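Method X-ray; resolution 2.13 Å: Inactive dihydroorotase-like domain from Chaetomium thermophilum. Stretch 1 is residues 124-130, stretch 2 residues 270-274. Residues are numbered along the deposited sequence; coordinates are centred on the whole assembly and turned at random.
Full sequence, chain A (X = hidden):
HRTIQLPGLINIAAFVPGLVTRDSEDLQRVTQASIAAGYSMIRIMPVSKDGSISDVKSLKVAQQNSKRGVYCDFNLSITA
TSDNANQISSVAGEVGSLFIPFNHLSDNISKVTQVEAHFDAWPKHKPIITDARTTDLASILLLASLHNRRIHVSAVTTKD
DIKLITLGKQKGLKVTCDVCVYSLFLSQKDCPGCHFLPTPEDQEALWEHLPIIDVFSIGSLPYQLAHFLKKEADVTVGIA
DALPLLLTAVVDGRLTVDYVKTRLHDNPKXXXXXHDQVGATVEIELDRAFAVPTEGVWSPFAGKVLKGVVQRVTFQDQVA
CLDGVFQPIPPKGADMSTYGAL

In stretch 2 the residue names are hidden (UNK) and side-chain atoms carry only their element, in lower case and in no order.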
# COMPACT_ATOMS: atom_id res chain seq x y z
N LYS A 124 2.17 6.16 -21.02
CA LYS A 124 2.19 7.43 -20.30
C LYS A 124 1.02 7.55 -19.33
O LYS A 124 1.14 8.25 -18.32
CB LYS A 124 2.17 8.59 -21.29
CG LYS A 124 2.08 9.97 -20.63
CD LYS A 124 2.52 11.08 -21.57
CE LYS A 124 1.38 11.99 -21.99
NZ LYS A 124 1.19 13.13 -21.06
N HIS A 125 -0.10 6.90 -19.61
CA HIS A 125 -1.29 6.99 -18.77
C HIS A 125 -1.45 5.79 -17.85
O HIS A 125 -2.52 5.62 -17.26
CB HIS A 125 -2.54 7.16 -19.64
CG HIS A 125 -2.67 8.53 -20.23
ND1 HIS A 125 -2.06 9.64 -19.69
CD2 HIS A 125 -3.36 8.97 -21.32
CE1 HIS A 125 -2.36 10.70 -20.42
NE2 HIS A 125 -3.14 10.32 -21.41
N LYS A 126 -0.41 4.96 -17.71
CA LYS A 126 -0.42 3.87 -16.74
C LYS A 126 0.44 4.24 -15.54
O LYS A 126 1.59 4.67 -15.72
CB LYS A 126 0.10 2.59 -17.39
CG LYS A 126 -0.42 1.30 -16.75
CD LYS A 126 -0.59 0.19 -17.79
CE LYS A 126 -1.99 -0.43 -17.73
NZ LYS A 126 -2.18 -1.32 -16.55
N PRO A 127 -0.06 4.10 -14.31
CA PRO A 127 0.67 4.65 -13.15
C PRO A 127 2.08 4.10 -13.00
O PRO A 127 2.37 2.94 -13.31
CB PRO A 127 -0.20 4.24 -11.96
CG PRO A 127 -1.56 4.09 -12.53
CD PRO A 127 -1.36 3.55 -13.91
N ILE A 128 2.97 4.96 -12.49
CA ILE A 128 4.32 4.58 -12.08
C ILE A 128 4.48 4.94 -10.61
O ILE A 128 4.11 6.04 -10.18
CB ILE A 128 5.40 5.29 -12.92
CG1 ILE A 128 5.30 4.84 -14.38
CG2 ILE A 128 6.80 4.99 -12.36
CD1 ILE A 128 6.27 5.54 -15.33
N ILE A 129 5.05 4.02 -9.84
CA ILE A 129 5.21 4.17 -8.40
C ILE A 129 6.66 3.87 -8.04
O ILE A 129 7.27 2.96 -8.60
CB ILE A 129 4.24 3.24 -7.63
CG1 ILE A 129 4.60 3.17 -6.15
CG2 ILE A 129 4.23 1.85 -8.24
CD1 ILE A 129 3.57 2.44 -5.29
N THR A 130 7.21 4.65 -7.11
CA THR A 130 8.59 4.51 -6.70
C THR A 130 8.71 4.71 -5.19
O THR A 130 7.91 5.41 -4.58
CB THR A 130 9.51 5.52 -7.41
OG1 THR A 130 10.85 5.38 -6.92
CG2 THR A 130 9.03 6.95 -7.19
N UNK A 270 -8.27 7.56 -7.92
CA UNK A 270 -7.99 8.39 -9.08
C UNK A 270 -6.54 8.25 -9.53
O UNK A 270 -6.27 8.16 -10.73
o UNK A 270 -8.41 13.06 -9.45
c UNK A 270 -8.29 9.86 -8.75
o UNK A 270 -6.50 12.13 -10.01
c UNK A 270 -8.43 10.75 -9.97
c UNK A 270 -7.73 12.08 -9.80
N UNK A 271 -5.60 8.22 -8.58
CA UNK A 271 -4.18 8.16 -8.92
C UNK A 271 -3.87 6.88 -9.67
O UNK A 271 -3.08 6.89 -10.63
c UNK A 271 -3.46 9.72 -7.08
c UNK A 271 -3.34 8.30 -7.64
c UNK A 271 -1.88 7.96 -7.90
c UNK A 271 -3.01 9.86 -5.64
N UNK A 272 -4.47 5.77 -9.27
CA UNK A 272 -4.19 4.48 -9.88
C UNK A 272 -5.29 4.04 -10.85
O UNK A 272 -5.28 2.88 -11.28
c UNK A 272 -2.52 4.39 -6.98
c UNK A 272 -1.30 4.54 -6.34
c UNK A 272 -2.64 3.58 -8.09
c UNK A 272 -0.19 3.88 -6.82
c UNK A 272 -3.97 3.43 -8.79
c UNK A 272 -0.29 3.08 -7.94
c UNK A 272 -1.52 2.93 -8.57
N UNK A 273 -6.21 4.93 -11.20
CA UNK A 273 -7.21 4.66 -12.23
C UNK A 273 -7.97 3.37 -11.94
O UNK A 273 -8.12 2.50 -12.79
c UNK A 273 -4.59 5.62 -14.86
c UNK A 273 -6.55 4.60 -13.61
c UNK A 273 -5.81 5.88 -14.00
o UNK A 273 -3.69 6.49 -14.87
o UNK A 273 -4.53 4.55 -15.51
N UNK A 274 -8.46 3.26 -10.71
CA UNK A 274 -9.17 2.07 -10.27
C UNK A 274 -10.67 2.23 -10.52
O UNK A 274 -11.22 3.33 -10.47
c UNK A 274 -6.80 0.48 -9.21
c UNK A 274 -7.23 1.46 -6.94
c UNK A 274 -8.90 1.80 -8.79
c UNK A 274 -7.42 1.64 -8.44

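Position 270 carries five side-chain atoms, three carbons in an unbranched run with two oxygens on the third, and this group stays out of reach of stretch 1. A carboxylate at the end of a three-carbon chain identifies glutamate, since aspartate would be one carbon shorter; glutamine has the same shape with a nitrogen in place of one oxygen. One carboxylate oxygen of Glu-270, OE1, is hydrogen-bonded elsewhere in the structure.

Position 271 has four carbons and no heteroatom. The fork lies at the first carbon, with one arm a single carbon and the other two carbons long. The side chain leads away from stretch 1, so the contact is made by the backbone: the carbonyl O of position 271 lies 3.7 Å from CG of Pro-127. The forked skeleton is that of isoleucine, and Ile-271 adopts chi1 m and chi2 t.

At position 272 one carbon precedes a closed ring of six carbons. The CA-to-CB bond points sideways, but the ring comes nearer to stretch 1, approaching CB of Pro-127 and, at its edge, CD1 of Ile-129. With no oxygen on the ring, this is phenylalanine rather than tyrosine. Phe-272 is the first residue after the helix to leave helical phi/psi. Its CD2 lies 3.9 Å from CB of Pro-127, and its CZ 4.3 Å from CD1 of Ile-129.

Position 273 repeats the pattern of three carbons ending in two oxygens. Its CA-to-CB bond points toward stretch 1, and the oxygens come close to CD of Pro-127 and crowd the backbone O of His-125. This is again a glutamate. OE1 of Glu-273 sits 3.7 Å from CD of Pro-127, and OE2 of Glu-273 only 2.8 Å from O of His-125. Both atoms of the latter pair are acceptors, so this short approach is not a hydrogen bond. A weak backbone bond from N of Glu-273 to O of Glu-270, 3.3 Å long, spans the turn.

Position 274 shows four carbons forked at the second, and they touch nothing on stretch 1. The pattern is that of leucine, Leu-274.

The contact works mainly by apolar packing around a buried proline. CG of Pro-127 lies 3.8 Å from CA of Phe-272, so the pyrrolidine ring meets backbone as well as side chain where the helix gives way to loop. Along stretch 1, Pro-127 and Ile-129 both direct their CA-to-CB bonds toward stretch 2, whereas the intervening Ile-128 points away; this alternation brings both flanking side chains to the phenylalanine ring. No hydrogen bond crosses between the stretches, and together they bury 257 Å², counting both sides.

Stretch 2, residues 270-274: EIFEL
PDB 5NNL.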